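6-pyruvoyl tetrahydrobiopterin synthase (Plasmodium vivax, PDB 2A0S) belongs to the 6-pyruvoyl tetrahydropterin synthase family of T-fold proteins and, in this six-chain assembly, carries bound zinc and biopterin. Local coordinates at residues A[21-26]-A[66-71]; A[45-50]-A[117-122]; A[53-58]-A[163-168]; A[91-96]-A[124-129]. One frame throughout, in Å; residues are numbered along the deposited sequence.

Interaction 1. Residues A[21-26]-A[66-71]; sequences AELLVE and GYVIDF. With BIO (biopterin), chain D.
Between G66 and F71 the loop lays V68, I69 and F71 against A21, L23 and L24 of the strand, while its other surface receives biopterin. Y67 faces that ligand: its ring lies flat against one face of the pterin, with biopterin N1 3.5 Å above the plane and over the ring centre. V68 turns back to the strand. With its CG1 anti to the backbone N (chi1 176°), the CG2 branch is left to meet A21 CB at 3.8 Å and L23 CD1 at the same distance. The backbone N of V68 bonds to E135 of the second subunit. I69 O accepts from biopterin N2 at 2.8 Å, and L23 CD2 packs against the same oxygen at 3.3 Å. This is a ligand pocket at a subunit interface of the T-fold, for E22, L23 and L24 extend the sheet into the second subunit as an antiparallel ladder, and that subunit's E168, T134 and E135 also bond biopterin. D70 then N-caps helix 71-85, and its OD1 stands 3.1 Å from biopterin N8. F71 N gives a nearly straight bond to biopterin N1 (3.1 Å, 165°). The F71 ring lies on the other side of the pterin from Y67, inclined to it, and meets the C2, N1 and N3 end with CD1 and CE1; the CE2-CZ side of the F71 ring runs obliquely against L23, CZ lying 3.7 Å from L23 CG.

Interaction 2. Residues A[45-50]-A[117-122]; sequences ETLHGH and YSFPKR. With ZN (zinc ion), chain C; BIO (biopterin), chain B.
L47 N and Y117 OH, on residues whose side chains touch, both bond to D123 OD2 of the third subunit, so a neighbouring chain's carboxylate bridges the two segments. Apart from this bridge the direct contact is apolar. L47 has CG anti to its backbone N (chi1 178°) and reaches toward strand 116-120: its CB meets Y117 CE2 at 3.9 Å, obliquely to the ring, and L47 CD2 approaches F119 CE2 from the opposing direction at 4.2 Å.

L47 comes just before the metal-binding part of the strand. H48 NE2 and H50 NE2 bind zinc at 2.2 and 2.1 Å, and biopterin O9 joins them at 2.5 Å. The alternation H48-G49-H50 puts both imidazoles on one face of strand 48-61, where H36 of the adjacent strand 20-40 packs against both rings; histidines on neighbouring strands holding zinc are a hallmark of this family. The rotation of H48 is set by its other nitrogen: H48 ND1 donates to T46 O at 2.9 Å, almost straight (168°) and with the acceptor in the plane of the ring. Zinc and this bond thus hold the imidazole at two of its corners, on NE2 and on ND1, and fix the way the ring is turned. E45 approaches biopterin as well, its chain extended beyond CG, with OE2 2.9 Å from biopterin O9 while the same carboxylate oxygen accepts from the backbone N of I38.

Interaction 3. Residues A[53-58]-A[163-168]; sequences NVSLRL and EVTVSE. With BIO (biopterin), chain B.
R57 and E163 run side by side on one surface of an antiparallel strand pair. From R57 CB, which lies beside E163 O and OE2, the arginine extends straight from CG to NE; its CD passes 3.3 Å from E163 OE2. At chi4 (86°) the guanidinium swings out of line with the chain, and NH2 ends 3.9 Å from E163 OE2, a long salt bridge with the two planar groups 40° apart. A water fills out this link. Lying at the guanidinium edge, it accepts from R57 NH2 at 3.1 Å, donates to E163 OE2 at 3.0 Å and bonds to T165 OG1 at 2.7 Å. E163 OE1 turns to Y161, and T165 OG1 also bonds to T175.

In the backbone, N53, S55 and R57 form hydrogen-bonded pairs with S167, T165 and E163, and V54 and L56 form non-hydrogen-bonded pairs with V166 and V164. S55 N and T165 O, 2.9 Å apart, exemplify the rungs. On the reverse surface V54 and V166 point the same way, and L56 CD1 meets V164 CG1 at 3.7 Å. Past the ladder the chain turns a corner at E168, whose OE1 accepts from biopterin O10 at 2.6 Å.

The pair is central to the T-fold sheet, between strands 20-40 and 172-179, its valine and leucine surface packed on helices 71-85 and 134-149.

Interaction 4. Residues A[91-96]-A[124-129]; sequences LPMYSD and CVQIPI
The ring of Y94 lies oblique to P128, CE1 3.6 Å from P128 CB, and continues along the backbone toward I129 N. Its CG is anti to the carbonyl carbon (chi1 -60°), which brings CE1 alongside P128 CB and CA. On a neighbouring part of the same turn M93, extended at chi2 (172°), carries SD out to 3.6 Å from P128 N. P128 is the centre of an inverse gamma turn, and the carbonyl at its start carries two bonds: I127 O accepts from M93 N at 3.0 Å and from I129 N at 2.7 Å, the donors coming from opposite faces of its plane. Y94 N then bonds to I129 O from above the carbonyl plane, so the loop stays knitted beyond the strands. Before the turn the pairing is parallel. L91 N donates to V125 O, and L91 O receives I127 N in a straight bond (177°). L91 and Q126 project together, L91 CD2 lying 4.0 Å from Q126 CG, while P92 CB rests 3.4 Å from I129 O. This short two-stranded parallel sheet lies between two elements: L91, C124 and Q126 reach strand 106-110, and I127, P128 and I129 pack on helix 134-149.

From the N terminus, strand 20-40 opens interaction 1; residues 45-50, leading into strand 48-61, open interaction 2, and 53-58 on that strand open interaction 3, before the loop at 66-71 closes interaction 1, which therefore crosses both. After helix 71-85, residues 91-96 open interaction 4; 117-122 closes interaction 2 and 124-129 closes interaction 4, so these two cross. Interaction 3 closes last, at 163-168, with interaction 4 nested inside its loop and interaction 2 crossing it. The main sheet joins interactions 1, 2 and 3: L23 and V25 bond to L58 and L56, and H50 touches E168 beside the same biopterin. F119 against C124 couples the three-stranded sheet to the small parallel one.

Interaction 1. Residues A[21-26]-A[66-71]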
# COMPACT_ATOMS: atom_id res chain seq x y z
N ALA A 21 18.97 -4.60 17.70
CA ALA A 21 17.69 -4.44 17.02
C ALA A 21 17.69 -3.22 16.11
O ALA A 21 18.27 -2.19 16.44
CB ALA A 21 16.56 -4.36 18.04
N GLU A 22 17.02 -3.35 14.97
CA GLU A 22 16.88 -2.25 14.02
C GLU A 22 15.47 -1.68 14.06
O GLU A 22 14.49 -2.42 13.92
CB GLU A 22 17.23 -2.70 12.60
CG GLU A 22 17.28 -1.57 11.58
CD GLU A 22 17.63 -2.06 10.18
OE1 GLU A 22 16.95 -2.98 9.68
OE2 GLU A 22 18.57 -1.50 9.59
N LEU A 23 15.37 -0.37 14.27
CA LEU A 23 14.08 0.31 14.36
C LEU A 23 13.77 1.12 13.11
O LEU A 23 14.63 1.84 12.60
CB LEU A 23 14.04 1.21 15.60
CG LEU A 23 13.44 0.66 16.90
CD1 LEU A 23 13.98 -0.72 17.27
CD2 LEU A 23 13.67 1.64 18.03
N LEU A 24 12.54 1.00 12.63
CA LEU A 24 12.08 1.74 11.46
C LEU A 24 10.83 2.55 11.77
O LEU A 24 9.85 2.01 12.30
CB LEU A 24 11.84 0.80 10.27
CG LEU A 24 11.10 1.32 9.02
CD1 LEU A 24 11.85 2.45 8.32
CD2 LEU A 24 10.83 0.18 8.04
N VAL A 25 10.87 3.83 11.44
CA VAL A 25 9.71 4.70 11.57
C VAL A 25 9.35 5.32 10.21
O VAL A 25 10.12 6.10 9.64
CB VAL A 25 9.88 5.74 12.72
CG1 VAL A 25 10.95 6.78 12.40
CG2 VAL A 25 8.56 6.39 13.05
N GLU A 26 8.19 4.94 9.68
CA GLU A 26 7.73 5.40 8.37
C GLU A 26 6.25 5.75 8.39
O GLU A 26 5.42 4.97 8.86
CB GLU A 26 8.04 4.36 7.28
CG GLU A 26 7.49 2.96 7.53
CD GLU A 26 7.77 1.99 6.39
OE1 GLU A 26 8.36 2.40 5.37
OE2 GLU A 26 7.39 0.80 6.51
N GLY A 66 13.33 -1.94 27.60
CA GLY A 66 12.69 -2.69 26.51
C GLY A 66 12.81 -2.04 25.15
O GLY A 66 12.53 -2.68 24.13
N TYR A 67 13.20 -0.77 25.12
CA TYR A 67 13.37 -0.03 23.88
C TYR A 67 14.84 0.09 23.50
O TYR A 67 15.72 0.13 24.37
CB TYR A 67 12.80 1.38 23.99
CG TYR A 67 11.32 1.50 24.32
CD1 TYR A 67 10.43 0.46 24.04
CD2 TYR A 67 10.82 2.66 24.89
CE1 TYR A 67 9.07 0.58 24.34
CE2 TYR A 67 9.47 2.80 25.19
CZ TYR A 67 8.60 1.75 24.91
OH TYR A 67 7.27 1.89 25.20
N VAL A 68 15.11 0.15 22.20
CA VAL A 68 16.39 0.67 21.71
C VAL A 68 16.32 2.18 21.93
O VAL A 68 17.21 2.78 22.52
CB VAL A 68 16.62 0.35 20.21
CG1 VAL A 68 17.91 0.99 19.71
CG2 VAL A 68 16.65 -1.15 19.98
N ILE A 69 15.22 2.77 21.44
CA ILE A 69 14.87 4.17 21.63
C ILE A 69 13.36 4.32 21.40
O ILE A 69 12.81 3.65 20.52
CB ILE A 69 15.71 5.12 20.71
CG1 ILE A 69 15.41 6.60 21.00
CG2 ILE A 69 15.52 4.77 19.23
CD1 ILE A 69 16.44 7.58 20.45
N ASP A 70 12.71 5.16 22.19
CA ASP A 70 11.25 5.35 22.12
C ASP A 70 10.82 5.88 20.74
O ASP A 70 11.34 6.88 20.26
CB ASP A 70 10.79 6.30 23.23
CG ASP A 70 9.31 6.14 23.57
OD1 ASP A 70 8.47 6.10 22.64
OD2 ASP A 70 8.99 6.06 24.77
N PHE A 71 9.85 5.18 20.13
CA PHE A 71 9.31 5.57 18.82
C PHE A 71 8.73 6.98 18.81
O PHE A 71 8.86 7.70 17.82
CB PHE A 71 8.24 4.57 18.35
CG PHE A 71 8.78 3.34 17.67
CD1 PHE A 71 8.40 2.07 18.10
CD2 PHE A 71 9.67 3.44 16.60
CE1 PHE A 71 8.89 0.93 17.48
CE2 PHE A 71 10.17 2.30 15.98
CZ PHE A 71 9.78 1.04 16.42
N1 BIO D . 9.11 2.38 21.26
N2 BIO D . 11.08 1.43 20.50
C2 BIO D . 9.80 1.30 20.85
N3 BIO D . 9.17 0.05 20.78
C4 BIO D . 7.82 -0.07 21.15
O4 BIO D . 7.26 -1.16 21.09
C4A BIO D . 7.13 1.07 21.57
C8A BIO D . 7.81 2.30 21.61
N8 BIO D . 7.16 3.40 22.01
C7 BIO D . 5.89 3.34 22.37
C6 BIO D . 5.19 2.13 22.33
N5 BIO D . 5.84 1.02 21.93
C9 BIO D . 3.71 2.07 22.75
O9 BIO D . 3.35 0.73 23.10
C10 BIO D . 2.75 2.58 21.65
O10 BIO D . 3.17 2.14 20.36
C11 BIO D . 2.60 4.10 21.69

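Interaction 2. Residues A[45-50]-A[117-122]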
# COMPACT_ATOMS: atom_id res chain seq x y z
N GLU A 45 15.65 21.65 -15.64
CA GLU A 45 14.26 21.23 -15.80
C GLU A 45 13.29 22.32 -15.35
O GLU A 45 13.67 23.26 -14.65
CB GLU A 45 13.99 19.91 -15.08
CG GLU A 45 14.09 19.97 -13.56
CD GLU A 45 14.03 18.61 -12.89
OE1 GLU A 45 14.08 17.58 -13.60
OE2 GLU A 45 13.93 18.57 -11.65
N THR A 46 12.03 22.19 -15.77
CA THR A 46 11.00 23.16 -15.43
C THR A 46 10.58 23.03 -13.97
O THR A 46 10.74 21.97 -13.35
CB THR A 46 9.76 23.01 -16.33
OG1 THR A 46 9.30 21.65 -16.30
CG2 THR A 46 10.08 23.40 -17.77
N LEU A 47 10.04 24.12 -13.42
CA LEU A 47 9.53 24.15 -12.06
C LEU A 47 8.38 23.16 -11.88
O LEU A 47 7.43 23.13 -12.68
CB LEU A 47 9.07 25.56 -11.68
CG LEU A 47 8.45 25.78 -10.30
CD1 LEU A 47 9.48 25.62 -9.18
CD2 LEU A 47 7.80 27.15 -10.22
N HIS A 48 8.48 22.34 -10.84
CA HIS A 48 7.43 21.40 -10.47
C HIS A 48 7.49 21.16 -8.96
O HIS A 48 8.09 21.95 -8.23
CB HIS A 48 7.55 20.09 -11.25
CG HIS A 48 8.84 19.36 -11.01
ND1 HIS A 48 10.04 19.78 -11.53
CD2 HIS A 48 9.10 18.23 -10.31
CE1 HIS A 48 11.00 18.95 -11.16
NE2 HIS A 48 10.45 18.00 -10.42
N GLY A 49 6.86 20.09 -8.50
CA GLY A 49 6.84 19.78 -7.07
C GLY A 49 6.63 18.32 -6.77
O GLY A 49 6.36 17.52 -7.67
N HIS A 50 6.76 17.97 -5.49
CA HIS A 50 6.61 16.60 -5.02
C HIS A 50 6.04 16.53 -3.60
O HIS A 50 6.19 17.47 -2.82
CB HIS A 50 7.97 15.88 -5.01
CG HIS A 50 8.58 15.74 -6.37
ND1 HIS A 50 8.21 14.75 -7.26
CD2 HIS A 50 9.55 16.46 -6.99
CE1 HIS A 50 8.92 14.87 -8.36
NE2 HIS A 50 9.74 15.90 -8.22
N TYR A 117 13.43 33.25 -12.61
CA TYR A 117 12.39 32.96 -11.62
C TYR A 117 12.42 34.04 -10.55
O TYR A 117 13.47 34.61 -10.27
CB TYR A 117 12.63 31.60 -10.96
CG TYR A 117 12.57 30.41 -11.89
CD1 TYR A 117 13.69 30.03 -12.63
CD2 TYR A 117 11.40 29.66 -12.02
CE1 TYR A 117 13.64 28.94 -13.48
CE2 TYR A 117 11.35 28.56 -12.86
CZ TYR A 117 12.47 28.21 -13.60
OH TYR A 117 12.43 27.13 -14.44
N SER A 118 11.26 34.31 -9.95
CA SER A 118 11.19 35.21 -8.81
C SER A 118 10.13 34.74 -7.82
O SER A 118 8.95 34.64 -8.16
CB SER A 118 10.92 36.65 -9.26
OG SER A 118 11.05 37.56 -8.17
N PHE A 119 10.57 34.43 -6.60
CA PHE A 119 9.66 34.02 -5.53
C PHE A 119 9.86 34.93 -4.32
O PHE A 119 10.98 35.39 -4.08
CB PHE A 119 9.93 32.58 -5.08
CG PHE A 119 10.18 31.60 -6.20
CD1 PHE A 119 11.38 30.90 -6.27
CD2 PHE A 119 9.20 31.35 -7.15
CE1 PHE A 119 11.61 29.98 -7.29
CE2 PHE A 119 9.43 30.43 -8.18
CZ PHE A 119 10.64 29.75 -8.25
N PRO A 120 8.79 35.16 -3.53
CA PRO A 120 8.97 35.81 -2.23
C PRO A 120 9.91 34.98 -1.36
O PRO A 120 9.87 33.74 -1.43
CB PRO A 120 7.56 35.80 -1.64
CG PRO A 120 6.65 35.72 -2.81
CD PRO A 120 7.37 34.87 -3.81
N LYS A 121 10.75 35.64 -0.58
CA LYS A 121 11.71 34.96 0.29
C LYS A 121 11.05 33.99 1.27
O LYS A 121 11.60 32.91 1.53
CB LYS A 121 12.56 35.98 1.06
CG LYS A 121 13.56 36.75 0.22
CD LYS A 121 14.24 37.83 1.05
CE LYS A 121 15.21 38.66 0.22
NZ LYS A 121 15.85 39.72 1.05
N ARG A 122 9.88 34.37 1.79
CA ARG A 122 9.15 33.56 2.76
C ARG A 122 8.59 32.26 2.15
O ARG A 122 8.28 31.31 2.87
CB ARG A 122 8.03 34.38 3.40
CG ARG A 122 7.58 33.89 4.77
CD ARG A 122 6.74 34.93 5.49
NE ARG A 122 7.54 36.07 5.95
CZ ARG A 122 7.05 37.18 6.48
NH1 ARG A 122 7.87 38.15 6.86
NH2 ARG A 122 5.74 37.33 6.64
ZN ZN C . 11.51 16.58 -9.16
N1 BIO B . 17.60 11.16 -10.31
N2 BIO B . 19.08 10.09 -8.89
C2 BIO B . 18.13 11.00 -9.09
N3 BIO B . 17.68 11.79 -8.02
C4 BIO B . 16.67 12.75 -8.24
O4 BIO B . 16.27 13.45 -7.31
C4A BIO B . 16.14 12.88 -9.52
C8A BIO B . 16.63 12.06 -10.55
N8 BIO B . 16.13 12.18 -11.79
C7 BIO B . 15.18 13.07 -12.05
C6 BIO B . 14.67 13.89 -11.04
N5 BIO B . 15.18 13.78 -9.79
C9 BIO B . 13.57 14.92 -11.35
O9 BIO B . 13.56 15.95 -10.35
C10 BIO B . 12.17 14.29 -11.44
O10 BIO B . 11.99 13.29 -10.43
C11 BIO B . 11.89 13.71 -12.83

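Interaction 3. Residues A[53-58]-A[163-168]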
# COMPACT_ATOMS: atom_id res chain seq x y z
N ASN A 53 8.71 12.24 1.19
CA ASN A 53 8.46 11.43 2.37
C ASN A 53 9.76 10.92 2.98
O ASN A 53 10.66 10.49 2.27
CB ASN A 53 7.52 10.27 2.03
CG ASN A 53 6.52 9.98 3.13
OD1 ASN A 53 5.31 10.14 2.94
ND2 ASN A 53 7.01 9.57 4.29
N VAL A 54 9.84 10.97 4.31
CA VAL A 54 11.05 10.59 5.04
C VAL A 54 10.79 9.40 5.97
O VAL A 54 9.84 9.42 6.75
CB VAL A 54 11.63 11.77 5.87
CG1 VAL A 54 12.94 11.38 6.55
CG2 VAL A 54 11.85 12.99 4.99
N SER A 55 11.63 8.38 5.87
CA SER A 55 11.64 7.29 6.84
C SER A 55 13.01 7.20 7.52
O SER A 55 14.04 7.44 6.89
CB SER A 55 11.27 5.96 6.20
OG SER A 55 12.20 5.58 5.21
N LEU A 56 13.00 6.87 8.81
CA LEU A 56 14.22 6.80 9.60
C LEU A 56 14.49 5.38 10.10
O LEU A 56 13.60 4.72 10.63
CB LEU A 56 14.15 7.80 10.77
CG LEU A 56 15.30 7.92 11.78
CD1 LEU A 56 16.60 8.36 11.13
CD2 LEU A 56 14.91 8.87 12.90
N ARG A 57 15.73 4.93 9.91
CA ARG A 57 16.19 3.63 10.40
C ARG A 57 17.36 3.78 11.36
O ARG A 57 18.30 4.54 11.09
CB ARG A 57 16.59 2.71 9.24
CG ARG A 57 15.48 1.83 8.71
CD ARG A 57 15.99 0.93 7.59
NE ARG A 57 14.92 0.15 6.97
CZ ARG A 57 14.15 0.57 5.97
NH1 ARG A 57 13.21 -0.22 5.48
NH2 ARG A 57 14.30 1.79 5.46
N LEU A 58 17.30 3.05 12.47
CA LEU A 58 18.32 3.09 13.52
C LEU A 58 18.73 1.69 13.95
O LEU A 58 17.90 0.78 13.98
CB LEU A 58 17.77 3.79 14.77
CG LEU A 58 17.51 5.30 14.83
CD1 LEU A 58 16.12 5.62 14.31
CD2 LEU A 58 17.66 5.77 16.27
N GLU A 163 20.09 6.13 9.64
CA GLU A 163 19.82 6.02 8.21
C GLU A 163 18.49 6.68 7.85
O GLU A 163 17.45 6.36 8.43
CB GLU A 163 19.80 4.54 7.80
CG GLU A 163 19.55 4.29 6.32
CD GLU A 163 19.25 2.83 6.01
OE1 GLU A 163 20.15 1.98 6.14
OE2 GLU A 163 18.10 2.54 5.61
N VAL A 164 18.53 7.60 6.88
CA VAL A 164 17.29 8.21 6.38
C VAL A 164 17.03 7.85 4.92
O VAL A 164 17.95 7.80 4.10
CB VAL A 164 17.24 9.77 6.58
CG1 VAL A 164 17.59 10.16 8.01
CG2 VAL A 164 18.14 10.49 5.58
N THR A 165 15.77 7.57 4.62
CA THR A 165 15.32 7.35 3.25
C THR A 165 14.35 8.46 2.88
O THR A 165 13.34 8.67 3.56
CB THR A 165 14.63 5.97 3.09
OG1 THR A 165 15.55 4.92 3.42
CG2 THR A 165 14.13 5.77 1.66
N VAL A 166 14.68 9.18 1.82
CA VAL A 166 13.82 10.24 1.29
C VAL A 166 13.28 9.80 -0.06
O VAL A 166 14.03 9.36 -0.93
CB VAL A 166 14.58 11.59 1.17
CG1 VAL A 166 13.71 12.65 0.50
CG2 VAL A 166 15.03 12.08 2.54
N SER A 167 11.96 9.89 -0.23
CA SER A 167 11.33 9.59 -1.50
C SER A 167 10.82 10.86 -2.17
O SER A 167 10.12 11.66 -1.55
CB SER A 167 10.19 8.58 -1.33
OG SER A 167 9.14 9.11 -0.54
N GLU A 168 11.19 11.04 -3.44
CA GLU A 168 10.68 12.12 -4.27
C GLU A 168 9.27 11.74 -4.71
O GLU A 168 8.38 12.59 -4.81
CB GLU A 168 11.59 12.30 -5.49
CG GLU A 168 11.54 13.69 -6.11
CD GLU A 168 12.49 13.84 -7.29
OE1 GLU A 168 12.74 12.84 -8.00
OE2 GLU A 168 12.99 14.97 -7.51
N1 BIO B . 17.60 11.16 -10.31
N2 BIO B . 19.08 10.09 -8.89
C2 BIO B . 18.13 11.00 -9.09
N3 BIO B . 17.68 11.79 -8.02
C4 BIO B . 16.67 12.75 -8.24
O4 BIO B . 16.27 13.45 -7.31
C4A BIO B . 16.14 12.88 -9.52
C8A BIO B . 16.63 12.06 -10.55
N8 BIO B . 16.13 12.18 -11.79
C7 BIO B . 15.18 13.07 -12.05
C6 BIO B . 14.67 13.89 -11.04
N5 BIO B . 15.18 13.78 -9.79
C9 BIO B . 13.57 14.92 -11.35
O9 BIO B . 13.56 15.95 -10.35
C10 BIO B . 12.17 14.29 -11.44
O10 BIO B . 11.99 13.29 -10.43
C11 BIO B . 11.89 13.71 -12.83
O HOH W 1 15.82 4.42 6.06

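Interaction 4. Residues A[91-96]-A[124-129]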
# COMPACT_ATOMS: atom_id res chain seq x y z
N LEU A 91 15.24 25.90 -2.25
CA LEU A 91 16.28 26.69 -2.89
C LEU A 91 17.68 26.23 -2.47
O LEU A 91 18.06 26.37 -1.30
CB LEU A 91 16.08 28.18 -2.58
CG LEU A 91 17.06 29.23 -3.13
CD1 LEU A 91 17.18 29.17 -4.65
CD2 LEU A 91 16.63 30.62 -2.70
N PRO A 92 18.45 25.66 -3.42
CA PRO A 92 19.82 25.22 -3.15
C PRO A 92 20.78 26.41 -3.06
O PRO A 92 20.97 27.12 -4.05
CB PRO A 92 20.17 24.34 -4.36
CG PRO A 92 18.91 24.24 -5.18
CD PRO A 92 18.07 25.41 -4.82
N MET A 93 21.37 26.61 -1.88
CA MET A 93 22.26 27.74 -1.62
C MET A 93 23.58 27.69 -2.39
O MET A 93 24.07 28.72 -2.84
CB MET A 93 22.58 27.83 -0.12
CG MET A 93 21.42 28.19 0.79
SD MET A 93 21.87 28.04 2.53
CE MET A 93 22.93 29.47 2.75
N TYR A 94 24.14 26.49 -2.52
CA TYR A 94 25.50 26.34 -3.06
C TYR A 94 25.54 25.89 -4.52
O TYR A 94 26.54 25.31 -4.97
CB TYR A 94 26.31 25.38 -2.18
CG TYR A 94 26.47 25.84 -0.74
CD1 TYR A 94 26.14 24.99 0.31
CD2 TYR A 94 26.94 27.11 -0.44
CE1 TYR A 94 26.29 25.40 1.64
CE2 TYR A 94 27.09 27.54 0.88
CZ TYR A 94 26.76 26.68 1.91
OH TYR A 94 26.91 27.09 3.21
N SER A 95 24.47 26.16 -5.27
CA SER A 95 24.40 25.80 -6.68
C SER A 95 25.40 26.60 -7.51
O SER A 95 25.50 27.82 -7.38
CB SER A 95 22.98 26.03 -7.21
OG SER A 95 22.89 25.64 -8.58
N ASP A 96 26.13 25.89 -8.37
CA ASP A 96 27.14 26.50 -9.23
C ASP A 96 26.57 26.97 -10.57
O ASP A 96 27.29 27.56 -11.38
CB ASP A 96 28.32 25.54 -9.44
CG ASP A 96 27.89 24.19 -10.03
OD1 ASP A 96 26.72 23.79 -9.85
OD2 ASP A 96 28.73 23.54 -10.68
N CYS A 124 10.39 30.51 0.09
CA CYS A 124 11.57 29.69 -0.14
C CYS A 124 12.18 29.20 1.17
O CYS A 124 12.14 29.90 2.19
CB CYS A 124 12.63 30.46 -0.93
SG CYS A 124 12.09 31.04 -2.55
N VAL A 125 12.75 28.00 1.13
CA VAL A 125 13.58 27.52 2.22
C VAL A 125 15.01 27.34 1.70
O VAL A 125 15.27 26.55 0.78
CB VAL A 125 13.00 26.23 2.89
CG1 VAL A 125 12.84 25.08 1.89
CG2 VAL A 125 13.84 25.82 4.10
N GLN A 126 15.93 28.12 2.25
CA GLN A 126 17.33 28.09 1.85
C GLN A 126 18.06 26.93 2.53
O GLN A 126 18.26 26.92 3.74
CB GLN A 126 18.03 29.42 2.15
CG GLN A 126 17.80 30.49 1.11
CD GLN A 126 18.77 31.65 1.23
OE1 GLN A 126 18.74 32.40 2.21
NE2 GLN A 126 19.63 31.81 0.23
N ILE A 127 18.45 25.96 1.71
CA ILE A 127 19.09 24.74 2.20
C ILE A 127 20.53 24.68 1.70
O ILE A 127 20.78 24.89 0.51
CB ILE A 127 18.28 23.49 1.75
CG1 ILE A 127 16.86 23.57 2.33
CG2 ILE A 127 18.95 22.19 2.20
CD1 ILE A 127 15.83 22.85 1.50
N PRO A 128 21.49 24.43 2.62
CA PRO A 128 22.92 24.35 2.29
C PRO A 128 23.28 23.14 1.41
O PRO A 128 24.02 22.25 1.84
CB PRO A 128 23.59 24.25 3.66
CG PRO A 128 22.55 23.68 4.55
CD PRO A 128 21.26 24.25 4.06
N ILE A 129 22.76 23.14 0.18
CA ILE A 129 23.01 22.07 -0.80
C ILE A 129 23.29 22.66 -2.18
O ILE A 129 22.96 23.82 -2.44
CB ILE A 129 21.82 21.06 -0.88
CG1 ILE A 129 20.50 21.79 -1.17
CG2 ILE A 129 21.73 20.21 0.39
CD1 ILE A 129 19.30 20.88 -1.40